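Local coordinates for cell envelope-related transcriptional attenuator domain-containing protein (Streptococcus agalactiae, PDB 3OKZ), which probably attaches glycopolymers to the peptidoglycan of the cell wall, as other members of the LytR/CpsA/Psr family do, at residues V121-A126 with Q191-K196; E163-Y168 with R187-K192; I46-N51 with T57-L62. All blocks are in the same frame, centred on the assembly; numbering follows the deposited sequence.

Contact 1 (V121-A126 with Q191-K196); sequences VDLVNA and QKVLKK
V193 sets its two methyl branches against two consecutive residues of helix 117-126, L123 and V124, and these three side chains make the whole contact. The backbones come closest at the valines, with CA of V124 and CA of V193 6.1 Å apart. V193 has its CB turned toward the other helix. Its CG1 stands anti to the backbone N (chi1 160°) and its CG2 anti to the carbonyl carbon, a rotation that points CG1 at L123 and CG2 at V124. CG1 of V193 comes up to L123, 3.6 Å from the branch carbon CG and 4.0 Å from the methyl CD2; the two side chains meet at a slant. On the other prong, CG2 of V193 lies 3.7 Å from CG2 of V124, and here the two side chains are turned roughly perpendicular. Everything that touches is aliphatic, so between segments 121-126 and 191-196 the packing is purely van der Waals. The same valines also reach beyond the pair: V124 touches A165 of helix 162-168, and V193 touches I130 of strand 130-134. Nearby, K196 NZ is hydrogen-bonded to the carbonyl oxygen of V127, just past the end of the first helix. This is plain helix-to-helix packing in the LytR/CpsA/Psr domain, fastening the short helix 117-126 to the long helix 178-200, which lies beside the central mixed beta-sheet.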
ATOM      1  N   VAL A 121       1.383   9.072  11.599  1.00 16.29           N
ATOM      2  CA  VAL A 121       1.819  10.274  12.299  1.00  0.01           C
ATOM      3  C   VAL A 121       2.762   9.942  13.445  1.00 10.07           C
ATOM      4  O   VAL A 121       3.853  10.498  13.537  1.00 12.71           O
ATOM      5  CB  VAL A 121       0.598  11.092  12.813  1.00 11.12           C
ATOM      6  CG1 VAL A 121       1.001  12.001  13.974  1.00  2.34           C
ATOM      7  CG2 VAL A 121       0.047  11.954  11.672  1.00  0.01           C
ATOM      8  N   ASP A 122       2.342   9.040  14.321  1.00  8.35           N
ATOM      9  CA  ASP A 122       3.185   8.634  15.447  1.00 19.21           C
ATOM     10  C   ASP A 122       4.497   8.018  14.963  1.00 23.18           C
ATOM     11  O   ASP A 122       5.572   8.344  15.458  1.00 24.48           O
ATOM     12  CB  ASP A 122       2.449   7.617  16.322  1.00 15.40           C
ATOM     13  CG  ASP A 122       1.343   8.246  17.135  1.00 26.49           C
ATOM     14  OD1 ASP A 122       0.488   7.498  17.659  1.00 15.22           O
ATOM     15  OD2 ASP A 122       1.339   9.493  17.259  1.00 24.86           O
ATOM     16  N   LEU A 123       4.393   7.130  13.983  1.00 22.38           N
ATOM     17  CA  LEU A 123       5.557   6.444  13.435  1.00 26.44           C
ATOM     18  C   LEU A 123       6.629   7.421  12.968  1.00 23.53           C
ATOM     19  O   LEU A 123       7.800   7.288  13.317  1.00 29.93           O
ATOM     20  CB  LEU A 123       5.124   5.534  12.287  1.00 26.63           C
ATOM     21  CG  LEU A 123       6.168   4.546  11.771  1.00 10.86           C
ATOM     22  CD1 LEU A 123       6.863   3.828  12.939  1.00  0.01           C
ATOM     23  CD2 LEU A 123       5.466   3.568  10.817  1.00  0.09           C
ATOM     24  N   VAL A 124       6.233   8.406  12.177  1.00 16.96           N
ATOM     25  CA  VAL A 124       7.187   9.394  11.717  1.00 15.72           C
ATOM     26  C   VAL A 124       7.820  10.081  12.928  1.00 18.09           C
ATOM     27  O   VAL A 124       9.042  10.144  13.043  1.00 26.81           O
ATOM     28  CB  VAL A 124       6.503  10.450  10.819  1.00  7.15           C
ATOM     29  CG1 VAL A 124       7.439  11.623  10.581  1.00  2.16           C
ATOM     30  CG2 VAL A 124       6.093   9.810   9.497  1.00  1.56           C
ATOM     31  N   ASN A 125       6.992  10.573  13.841  1.00 17.99           N
ATOM     32  CA  ASN A 125       7.505  11.259  15.021  1.00 16.33           C
ATOM     33  C   ASN A 125       8.408  10.374  15.874  1.00 20.19           C
ATOM     34  O   ASN A 125       9.379  10.849  16.457  1.00 22.70           O
ATOM     35  CB  ASN A 125       6.357  11.811  15.876  1.00  7.85           C
ATOM     36  CG  ASN A 125       5.708  13.078  15.269  1.00 12.20           C
ATOM     37  OD1 ASN A 125       6.367  13.875  14.587  1.00  1.34           O
ATOM     38  ND2 ASN A 125       4.425  13.279  15.549  1.00  0.91           N
ATOM     39  N   ALA A 126       8.109   9.082  15.929  1.00 12.67           N
ATOM     40  CA  ALA A 126       8.910   8.166  16.731  1.00  5.51           C
ATOM     41  C   ALA A 126      10.364   8.077  16.279  1.00 13.35           C
ATOM     42  O   ALA A 126      11.240   7.810  17.092  1.00  8.55           O
ATOM     43  CB  ALA A 126       8.295   6.799  16.722  1.00  2.70           C
ATOM     44  N   GLN A 191       9.505   4.696   2.827  1.00 33.64           N
ATOM     45  CA  GLN A 191      10.925   4.383   2.681  1.00 28.03           C
ATOM     46  C   GLN A 191      11.804   5.118   3.669  1.00 26.93           C
ATOM     47  O   GLN A 191      12.711   4.527   4.249  1.00 25.15           O
ATOM     48  CB  GLN A 191      11.397   4.709   1.266  1.00 26.52           C
ATOM     49  CG  GLN A 191      10.699   3.900   0.191  1.00 39.55           C
ATOM     50  CD  GLN A 191      11.041   4.389  -1.191  1.00 58.99           C
ATOM     51  OE1 GLN A 191      12.211   4.437  -1.569  1.00 63.49           O
ATOM     52  NE2 GLN A 191      10.024   4.761  -1.957  1.00 71.20           N
ATOM     53  N   LYS A 192      11.533   6.406   3.863  1.00 22.80           N
ATOM     54  CA  LYS A 192      12.332   7.217   4.774  1.00 16.34           C
ATOM     55  C   LYS A 192      12.187   6.823   6.241  1.00 24.47           C
ATOM     56  O   LYS A 192      13.172   6.794   6.980  1.00 18.96           O
ATOM     57  CB  LYS A 192      11.995   8.696   4.585  1.00 12.98           C
ATOM     58  CG  LYS A 192      12.506   9.261   3.254  1.00 19.18           C
ATOM     59  CD  LYS A 192      12.449  10.793   3.189  1.00 15.58           C
ATOM     60  CE  LYS A 192      13.223  11.277   1.971  1.00 16.44           C
ATOM     61  NZ  LYS A 192      13.042  12.720   1.697  1.00 16.39           N
ATOM     62  N   VAL A 193      10.962   6.521   6.658  1.00 22.59           N
ATOM     63  CA  VAL A 193      10.712   6.109   8.031  1.00 18.39           C
ATOM     64  C   VAL A 193      11.400   4.781   8.309  1.00 29.18           C
ATOM     65  O   VAL A 193      11.752   4.486   9.448  1.00 34.95           O
ATOM     66  CB  VAL A 193       9.206   5.988   8.306  1.00  0.01           C
ATOM     67  CG1 VAL A 193       8.950   5.103   9.520  1.00  3.01           C
ATOM     68  CG2 VAL A 193       8.644   7.368   8.549  1.00  0.89           C
ATOM     69  N   LEU A 194      11.587   3.976   7.273  1.00 27.64           N
ATOM     70  CA  LEU A 194      12.289   2.719   7.454  1.00 25.58           C
ATOM     71  C   LEU A 194      13.781   3.007   7.588  1.00 27.88           C
ATOM     72  O   LEU A 194      14.438   2.519   8.507  1.00 40.73           O
ATOM     73  CB  LEU A 194      12.049   1.810   6.266  1.00 23.96           C
ATOM     74  CG  LEU A 194      10.834   0.920   6.463  1.00 27.97           C
ATOM     75  CD1 LEU A 194      10.334   0.449   5.111  1.00 29.38           C
ATOM     76  CD2 LEU A 194      11.202  -0.253   7.389  1.00 18.40           C
ATOM     77  N   LYS A 195      14.303   3.816   6.669  1.00 15.57           N
ATOM     78  CA  LYS A 195      15.714   4.176   6.676  1.00 13.23           C
ATOM     79  C   LYS A 195      16.075   4.672   8.064  1.00 14.11           C
ATOM     80  O   LYS A 195      17.103   4.302   8.621  1.00 20.76           O
ATOM     81  CB  LYS A 195      15.993   5.280   5.653  1.00 16.47           C
ATOM     82  CG  LYS A 195      17.474   5.531   5.405  1.00 29.54           C
ATOM     83  CD  LYS A 195      17.748   6.845   4.663  1.00 43.23           C
ATOM     84  CE  LYS A 195      17.679   8.060   5.597  1.00 68.97           C
ATOM     85  NZ  LYS A 195      16.344   8.254   6.244  1.00 79.04           N
ATOM     86  N   LYS A 196      15.206   5.518   8.609  1.00 22.67           N
ATOM     87  CA  LYS A 196      15.379   6.099   9.935  1.00 14.53           C
ATOM     88  C   LYS A 196      15.370   4.983  10.983  1.00 13.47           C
ATOM     89  O   LYS A 196      16.310   4.853  11.769  1.00 28.83           O
ATOM     90  CB  LYS A 196      14.241   7.089  10.207  1.00 22.85           C
ATOM     91  CG  LYS A 196      14.634   8.393  10.907  1.00 16.51           C
ATOM     92  CD  LYS A 196      15.475   9.282  10.028  1.00 10.08           C
ATOM     93  CE  LYS A 196      15.286  10.735  10.387  1.00 13.00           C
ATOM     94  NZ  LYS A 196      15.359  10.950  11.841  1.00  9.23           N
TER

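Contact 2 (E163-Y168 with R187-K192)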
ATOM      1  N   GLU A 163       2.301  14.847  11.713  1.00 17.02           N
ATOM      2  CA  GLU A 163       1.160  15.610  11.189  1.00 28.29           C
ATOM      3  C   GLU A 163       1.445  16.141   9.779  1.00 30.72           C
ATOM      4  O   GLU A 163       0.635  15.984   8.868  1.00 24.56           O
ATOM      5  CB  GLU A 163       0.842  16.778  12.132  1.00 39.12           C
ATOM      6  CG  GLU A 163      -0.621  16.913  12.566  1.00 47.16           C
ATOM      7  CD  GLU A 163      -1.132  15.743  13.408  1.00 47.93           C
ATOM      8  OE1 GLU A 163      -1.838  14.866  12.861  1.00 42.20           O
ATOM      9  OE2 GLU A 163      -0.836  15.705  14.623  1.00 49.56           O
ATOM     10  N   GLN A 164       2.604  16.768   9.609  1.00 30.79           N
ATOM     11  CA  GLN A 164       3.013  17.298   8.310  1.00 16.03           C
ATOM     12  C   GLN A 164       3.165  16.155   7.334  1.00 18.81           C
ATOM     13  O   GLN A 164       2.663  16.205   6.219  1.00 22.94           O
ATOM     14  CB  GLN A 164       4.362  18.009   8.411  1.00  0.87           C
ATOM     15  CG  GLN A 164       4.422  19.133   9.413  1.00 13.15           C
ATOM     16  CD  GLN A 164       5.720  19.894   9.312  1.00 19.16           C
ATOM     17  OE1 GLN A 164       5.829  20.854   8.552  1.00 12.66           O
ATOM     18  NE2 GLN A 164       6.725  19.455  10.064  1.00 17.15           N
ATOM     19  N   ALA A 165       3.884  15.128   7.765  1.00 17.27           N
ATOM     20  CA  ALA A 165       4.111  13.952   6.939  1.00  0.95           C
ATOM     21  C   ALA A 165       2.796  13.411   6.374  1.00 23.21           C
ATOM     22  O   ALA A 165       2.727  13.012   5.207  1.00 26.27           O
ATOM     23  CB  ALA A 165       4.822  12.871   7.757  1.00  9.00           C
ATOM     24  N   LEU A 166       1.757  13.398   7.205  1.00 21.83           N
ATOM     25  CA  LEU A 166       0.452  12.923   6.764  1.00 17.33           C
ATOM     26  C   LEU A 166      -0.020  13.797   5.599  1.00 14.96           C
ATOM     27  O   LEU A 166      -0.399  13.280   4.543  1.00 28.15           O
ATOM     28  CB  LEU A 166      -0.556  12.984   7.915  1.00 21.22           C
ATOM     29  CG  LEU A 166      -2.022  12.684   7.582  1.00 17.14           C
ATOM     30  CD1 LEU A 166      -2.131  11.326   6.935  1.00 28.63           C
ATOM     31  CD2 LEU A 166      -2.859  12.723   8.845  1.00 13.80           C
ATOM     32  N   VAL A 167       0.025  15.117   5.792  1.00  4.51           N
ATOM     33  CA  VAL A 167      -0.392  16.068   4.764  1.00  2.45           C
ATOM     34  C   VAL A 167       0.430  15.889   3.483  1.00 15.06           C
ATOM     35  O   VAL A 167      -0.108  15.958   2.375  1.00 18.66           O
ATOM     36  CB  VAL A 167      -0.265  17.539   5.269  1.00 15.44           C
ATOM     37  CG1 VAL A 167      -0.717  18.518   4.176  1.00  4.36           C
ATOM     38  CG2 VAL A 167      -1.129  17.739   6.520  1.00 20.47           C
ATOM     39  N   TYR A 168       1.725  15.631   3.638  1.00 10.00           N
ATOM     40  CA  TYR A 168       2.606  15.436   2.501  1.00  0.01           C
ATOM     41  C   TYR A 168       2.266  14.199   1.679  1.00 12.19           C
ATOM     42  O   TYR A 168       2.518  14.155   0.475  1.00 27.22           O
ATOM     43  CB  TYR A 168       4.045  15.333   2.987  1.00  0.01           C
ATOM     44  CG  TYR A 168       5.083  15.235   1.884  1.00  3.50           C
ATOM     45  CD1 TYR A 168       5.409  16.342   1.107  1.00  5.30           C
ATOM     46  CD2 TYR A 168       5.758  14.039   1.644  1.00 17.42           C
ATOM     47  CE1 TYR A 168       6.384  16.264   0.131  1.00  9.74           C
ATOM     48  CE2 TYR A 168       6.739  13.952   0.659  1.00  9.63           C
ATOM     49  CZ  TYR A 168       7.047  15.070  -0.085  1.00 10.08           C
ATOM     50  OH  TYR A 168       8.048  14.997  -1.021  1.00 20.81           O
ATOM     51  N   ARG A 187       5.162   6.579  -1.022  1.00 14.86           N
ATOM     52  CA  ARG A 187       6.261   5.621  -0.969  1.00  7.84           C
ATOM     53  C   ARG A 187       7.458   6.243  -0.273  1.00  7.74           C
ATOM     54  O   ARG A 187       8.151   5.599   0.507  1.00 10.26           O
ATOM     55  CB  ARG A 187       6.652   5.186  -2.384  1.00 13.60           C
ATOM     56  CG  ARG A 187       5.644   4.288  -3.094  1.00 22.09           C
ATOM     57  CD  ARG A 187       6.049   4.092  -4.547  1.00 18.94           C
ATOM     58  NE  ARG A 187       5.024   4.559  -5.482  1.00 15.27           N
ATOM     59  CZ  ARG A 187       5.291   5.032  -6.696  1.00 29.83           C
ATOM     60  NH1 ARG A 187       6.546   5.104  -7.114  1.00 36.03           N
ATOM     61  NH2 ARG A 187       4.309   5.432  -7.494  1.00 40.70           N
ATOM     62  N   GLU A 188       7.690   7.508  -0.563  1.00  8.24           N
ATOM     63  CA  GLU A 188       8.787   8.241   0.028  1.00 11.56           C
ATOM     64  C   GLU A 188       8.709   8.216   1.542  1.00 14.74           C
ATOM     65  O   GLU A 188       9.664   7.826   2.211  1.00 19.37           O
ATOM     66  CB  GLU A 188       8.739   9.688  -0.448  1.00 12.07           C
ATOM     67  CG  GLU A 188       9.866  10.571   0.028  1.00 16.91           C
ATOM     68  CD  GLU A 188       9.725  11.968  -0.527  1.00 23.85           C
ATOM     69  OE1 GLU A 188       9.152  12.089  -1.636  1.00 20.26           O
ATOM     70  OE2 GLU A 188      10.185  12.933   0.129  1.00 36.80           O
ATOM     71  N   VAL A 189       7.577   8.648   2.090  1.00  2.77           N
ATOM     72  CA  VAL A 189       7.426   8.674   3.537  1.00 13.06           C
ATOM     73  C   VAL A 189       7.696   7.280   4.128  1.00 15.86           C
ATOM     74  O   VAL A 189       8.382   7.154   5.141  1.00 20.63           O
ATOM     75  CB  VAL A 189       6.011   9.183   3.957  1.00  0.01           C
ATOM     76  CG1 VAL A 189       5.937   9.355   5.463  1.00  0.01           C
ATOM     77  CG2 VAL A 189       5.726  10.526   3.310  1.00  0.01           C
ATOM     78  N   ILE A 190       7.177   6.237   3.488  1.00 14.46           N
ATOM     79  CA  ILE A 190       7.390   4.885   3.985  1.00 20.39           C
ATOM     80  C   ILE A 190       8.868   4.530   3.980  1.00 31.04           C
ATOM     81  O   ILE A 190       9.424   4.126   5.007  1.00 25.48           O
ATOM     82  CB  ILE A 190       6.594   3.841   3.148  1.00 14.43           C
ATOM     83  CG1 ILE A 190       5.195   3.684   3.733  1.00 31.84           C
ATOM     84  CG2 ILE A 190       7.273   2.473   3.184  1.00  3.73           C
ATOM     85  CD1 ILE A 190       5.197   3.165   5.154  1.00 37.84           C
ATOM     86  N   GLN A 191       9.505   4.696   2.827  1.00 33.64           N
ATOM     87  CA  GLN A 191      10.925   4.383   2.681  1.00 28.03           C
ATOM     88  C   GLN A 191      11.804   5.118   3.669  1.00 26.93           C
ATOM     89  O   GLN A 191      12.711   4.527   4.249  1.00 25.15           O
ATOM     90  CB  GLN A 191      11.397   4.709   1.266  1.00 26.52           C
ATOM     91  CG  GLN A 191      10.699   3.900   0.191  1.00 39.55           C
ATOM     92  CD  GLN A 191      11.041   4.389  -1.191  1.00 58.99           C
ATOM     93  OE1 GLN A 191      12.211   4.437  -1.569  1.00 63.49           O
ATOM     94  NE2 GLN A 191      10.024   4.761  -1.957  1.00 71.20           N
ATOM     95  N   LYS A 192      11.533   6.406   3.863  1.00 22.80           N
ATOM     96  CA  LYS A 192      12.332   7.217   4.774  1.00 16.34           C
ATOM     97  C   LYS A 192      12.187   6.823   6.241  1.00 24.47           C
ATOM     98  O   LYS A 192      13.172   6.794   6.980  1.00 18.96           O
ATOM     99  CB  LYS A 192      11.995   8.696   4.585  1.00 12.98           C
ATOM    100  CG  LYS A 192      12.506   9.261   3.254  1.00 19.18           C
ATOM    101  CD  LYS A 192      12.449  10.793   3.189  1.00 15.58           C
ATOM    102  CE  LYS A 192      13.223  11.277   1.971  1.00 16.44           C
ATOM    103  NZ  LYS A 192      13.042  12.720   1.697  1.00 16.39           N
TER
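A165 and V189 mark the nearest approach of the two backbones, their CA atoms 7.1 Å apart. The short helical segments 163-168 and 187-192 run roughly antiparallel, 141° between their N-to-C directions, and their axes come within 10.3 Å. At that spacing the small A165 leaves a modest apolar touch, its CB 4.3 Å from CG1 of V189.

One turn further on, Y168 spans the gap with its whole ring. CG of Y168 stands anti to the backbone N (chi1 -175°), which sends the ring out toward helix 178-200. V189 meets the ring at its edge, near the ring plane, with CG2 3.9 Å from CD2 of Y168; valine and tyrosine run antiparallel alongside one another. At the far end of the ring the phenol meets the carboxylate of E188, whose extended chain carries it up to the hydroxyl. The Y168 OH makes a weak hydrogen bond of 3.2 Å to OE1 of E188, but OE2 of E188 lies equally near and the proton cannot be assigned with confidence. The planes of ring and carboxylate stand 74° apart. K192, one helical turn after E188, steadies the carboxylate from within its own helix: NZ of K192 forms a salt bridge of 3.3 Å with OE2 of E188, reaching that oxygen on its anti side and from outside the carboxylate plane. Its positive charge would be expected to favour the ionised carboxylate.

Strand 130-134 borders this junction, with V132 touching Y168, E188 and K192, and I130 touching V189; the carbonyl of T131 also accepts a hydrogen bond from K192 NZ. Helix 117-126 packs against L166 through M117 and V121.

Contact 3 (I46-N51 with T57-L62)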
ATOM      1  N   ILE A  46       0.007  -0.930  -0.781  1.00 13.20           N
ATOM      2  CA  ILE A  46       1.299  -1.236  -1.377  1.00 17.05           C
ATOM      3  C   ILE A  46       1.635  -2.687  -1.145  1.00 10.75           C
ATOM      4  O   ILE A  46       1.596  -3.156  -0.006  1.00 16.13           O
ATOM      5  CB  ILE A  46       2.444  -0.408  -0.763  1.00 28.25           C
ATOM      6  CG1 ILE A  46       2.064   1.068  -0.705  1.00 30.38           C
ATOM      7  CG2 ILE A  46       3.697  -0.592  -1.581  1.00 34.01           C
ATOM      8  CD1 ILE A  46       1.120   1.391   0.429  1.00 39.96           C
ATOM      9  N   LEU A  47       1.955  -3.392  -2.225  1.00 11.14           N
ATOM     10  CA  LEU A  47       2.328  -4.795  -2.139  1.00 10.38           C
ATOM     11  C   LEU A  47       3.845  -4.781  -1.987  1.00 16.35           C
ATOM     12  O   LEU A  47       4.560  -4.272  -2.853  1.00 16.47           O
ATOM     13  CB  LEU A  47       1.901  -5.539  -3.409  1.00  5.50           C
ATOM     14  CG  LEU A  47       1.886  -7.077  -3.418  1.00 11.76           C
ATOM     15  CD1 LEU A  47       3.290  -7.635  -3.673  1.00  3.11           C
ATOM     16  CD2 LEU A  47       1.318  -7.583  -2.099  1.00 22.92           C
ATOM     17  N   VAL A  48       4.333  -5.313  -0.871  1.00  4.56           N
ATOM     18  CA  VAL A  48       5.766  -5.311  -0.608  1.00 10.88           C
ATOM     19  C   VAL A  48       6.397  -6.689  -0.714  1.00 11.89           C
ATOM     20  O   VAL A  48       5.840  -7.676  -0.224  1.00 11.72           O
ATOM     21  CB  VAL A  48       6.070  -4.782   0.816  1.00 14.03           C
ATOM     22  CG1 VAL A  48       7.528  -4.352   0.913  1.00  6.74           C
ATOM     23  CG2 VAL A  48       5.125  -3.636   1.170  1.00 17.31           C
ATOM     24  N   THR A  49       7.562  -6.748  -1.353  1.00 12.99           N
ATOM     25  CA  THR A  49       8.305  -7.998  -1.488  1.00 14.13           C
ATOM     26  C   THR A  49       9.603  -7.814  -0.733  1.00 18.27           C
ATOM     27  O   THR A  49      10.181  -6.724  -0.758  1.00 24.77           O
ATOM     28  CB  THR A  49       8.704  -8.306  -2.929  1.00 21.42           C
ATOM     29  OG1 THR A  49       9.603  -7.294  -3.389  1.00 24.03           O
ATOM     30  CG2 THR A  49       7.503  -8.362  -3.825  1.00 19.24           C
ATOM     31  N   ILE A  50      10.044  -8.880  -0.064  1.00 21.23           N
ATOM     32  CA  ILE A  50      11.303  -8.894   0.692  1.00 16.48           C
ATOM     33  C   ILE A  50      11.939 -10.254   0.443  1.00 17.70           C
ATOM     34  O   ILE A  50      11.322 -11.292   0.708  1.00 19.76           O
ATOM     35  CB  ILE A  50      11.095  -8.746   2.224  1.00 15.35           C
ATOM     36  CG1 ILE A  50      10.276  -7.495   2.539  1.00  2.37           C
ATOM     37  CG2 ILE A  50      12.446  -8.657   2.920  1.00 24.90           C
ATOM     38  CD1 ILE A  50       9.018  -7.785   3.334  1.00 15.69           C
ATOM     39  N   ASN A  51      13.158 -10.250  -0.086  1.00 27.48           N
ATOM     40  CA  ASN A  51      13.864 -11.494  -0.373  1.00 30.21           C
ATOM     41  C   ASN A  51      15.186 -11.495   0.373  1.00 27.49           C
ATOM     42  O   ASN A  51      16.163 -10.885  -0.070  1.00 38.05           O
ATOM     43  CB  ASN A  51      14.126 -11.628  -1.865  1.00 34.79           C
ATOM     44  CG  ASN A  51      14.669 -12.984  -2.230  1.00 43.57           C
ATOM     45  OD1 ASN A  51      15.648 -13.446  -1.652  1.00 44.27           O
ATOM     46  ND2 ASN A  51      14.035 -13.633  -3.195  1.00 49.49           N
ATOM     47  N   THR A  57      14.418  -5.508  -1.874  1.00 35.89           N
ATOM     48  CA  THR A  57      13.028  -5.211  -1.559  1.00 29.88           C
ATOM     49  C   THR A  57      12.384  -4.366  -2.650  1.00 31.53           C
ATOM     50  O   THR A  57      13.024  -3.490  -3.231  1.00 51.35           O
ATOM     51  CB  THR A  57      12.917  -4.457  -0.223  1.00 24.74           C
ATOM     52  OG1 THR A  57      13.232  -5.348   0.850  1.00 25.90           O
ATOM     53  CG2 THR A  57      11.514  -3.899  -0.028  1.00 18.26           C
ATOM     54  N   THR A  58      11.114  -4.636  -2.931  1.00 17.81           N
ATOM     55  CA  THR A  58      10.388  -3.873  -3.937  1.00 16.60           C
ATOM     56  C   THR A  58       9.036  -3.459  -3.389  1.00 13.42           C
ATOM     57  O   THR A  58       8.412  -4.201  -2.627  1.00 25.55           O
ATOM     58  CB  THR A  58      10.129  -4.693  -5.203  1.00 14.09           C
ATOM     59  OG1 THR A  58       9.059  -5.622  -4.959  1.00  9.36           O
ATOM     60  CG2 THR A  58      11.396  -5.447  -5.615  1.00  8.04           C
HETATM   61  N   MSE A  59       8.589  -2.273  -3.785  1.00 13.55           N
HETATM   62  CA  MSE A  59       7.297  -1.758  -3.359  1.00 10.32           C
HETATM   63  C   MSE A  59       6.465  -1.360  -4.546  1.00 16.94           C
HETATM   64  O   MSE A  59       6.861  -0.509  -5.344  1.00 16.48           O
HETATM   65  CB  MSE A  59       7.466  -0.533  -2.489  1.00 10.14           C
HETATM   66  CG  MSE A  59       8.255  -0.762  -1.242  1.00 20.17           C
HETATM   67 SE   MSE A  59       8.155   0.833  -0.227  1.00 59.03          SE
HETATM   68  CE  MSE A  59       6.633   0.351   0.863  1.00 62.71           C
ATOM     69  N   THR A  60       5.296  -1.967  -4.655  1.00 16.15           N
ATOM     70  CA  THR A  60       4.404  -1.636  -5.742  1.00  2.74           C
ATOM     71  C   THR A  60       3.095  -1.024  -5.218  1.00  5.98           C
ATOM     72  O   THR A  60       2.302  -1.674  -4.532  1.00 10.28           O
ATOM     73  CB  THR A  60       4.160  -2.882  -6.614  1.00  5.65           C
ATOM     74  OG1 THR A  60       5.409  -3.279  -7.195  1.00  8.37           O
ATOM     75  CG2 THR A  60       3.177  -2.589  -7.750  1.00 10.07           C
ATOM     76  N   SER A  61       2.909   0.258  -5.522  1.00 11.67           N
ATOM     77  CA  SER A  61       1.715   0.992  -5.122  1.00 16.79           C
ATOM     78  C   SER A  61       0.576   0.554  -6.037  1.00 12.82           C
ATOM     79  O   SER A  61       0.773   0.356  -7.237  1.00 17.10           O
ATOM     80  CB  SER A  61       1.955   2.501  -5.264  1.00 18.07           C
ATOM     81  OG  SER A  61       3.087   2.934  -4.518  1.00 18.14           O
ATOM     82  N   LEU A  62      -0.618   0.410  -5.481  1.00 13.69           N
ATOM     83  CA  LEU A  62      -1.763  -0.045  -6.266  1.00 13.32           C
ATOM     84  C   LEU A  62      -2.821   1.039  -6.382  1.00 12.70           C
ATOM     85  O   LEU A  62      -3.510   1.351  -5.412  1.00 19.16           O
ATOM     86  CB  LEU A  62      -2.356  -1.298  -5.616  1.00 17.44           C
ATOM     87  CG  LEU A  62      -1.301  -2.310  -5.146  1.00 12.19           C
ATOM     88  CD1 LEU A  62      -1.954  -3.502  -4.419  1.00  6.67           C
ATOM     89  CD2 LEU A  62      -0.500  -2.769  -6.348  1.00 10.71           C
TER
HETATM   90  O   HOH W   1       6.544  -4.801  -4.869  1.00 14.23           O
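L47 and T60 pair in an antiparallel beta-hairpin, strands 41-51 and 56-62, inside the central mixed sheet of the domain. Both of their backbone polar groups are used: N of L47 gives to O of T60 at 2.9 Å, and N of T60 gives to O of L47 at 3.0 Å. T49 and T58 form the second hydrogen-bonded pair. N of T49 lies 3.0 Å from O of T58 with an N-H...O angle of 171°, whereas the return bond, N of T58 to O of T49, is longer at 3.2 Å and less straight at 157°. Outward-facing backbone groups of I46, V48 and I50 are bonded to L24, I22 and F20 of strand 20-28, while T57 bonds to H240 and K242 on the other flank.

L47, T49, T58 and T60 share one face; the first three lie against helix 264-277, while T60 touches Y244 of strand 241-252. T49 and T58 join their hydroxyls in a hydrogen bond modelled so short that its length is doubtful. A water then links the polar atoms of this face: it donates to O of L47 at 2.9 Å, giving that carbonyl a second partner, and is hydrogen-bonded to OG1 of T58 at 2.6 Å and to OG1 of T60 at 3.0 Å.

I46, V48, I50, T57, M59 and S61 occupy the other face. The hydroxyl of S61 there takes a weak hydrogen bond from NE of R187. M59, a selenomethionine, rests its CB 3.9 Å from CG2 of I46.

How the contacts relate
Contact 3 comes first along the chain, closing its hairpin before contacts 1 and 2 begin. The span of contact 1 takes in all of 163-168, and both later contacts end on helix 178-200, where they share Q191 and K192. Their centres are only about 8 Å apart, and they touch directly, with V124 of contact 1 packing on V189 of contact 2. Contact 3 has its centre about 17 Å from the centre of each, yet helix 178-200 links it to them, I190 and Q191 resting on M59. One long helix thus ties two short helices to the sheet, and all three contacts belong to the LytR/CpsA/Psr domain.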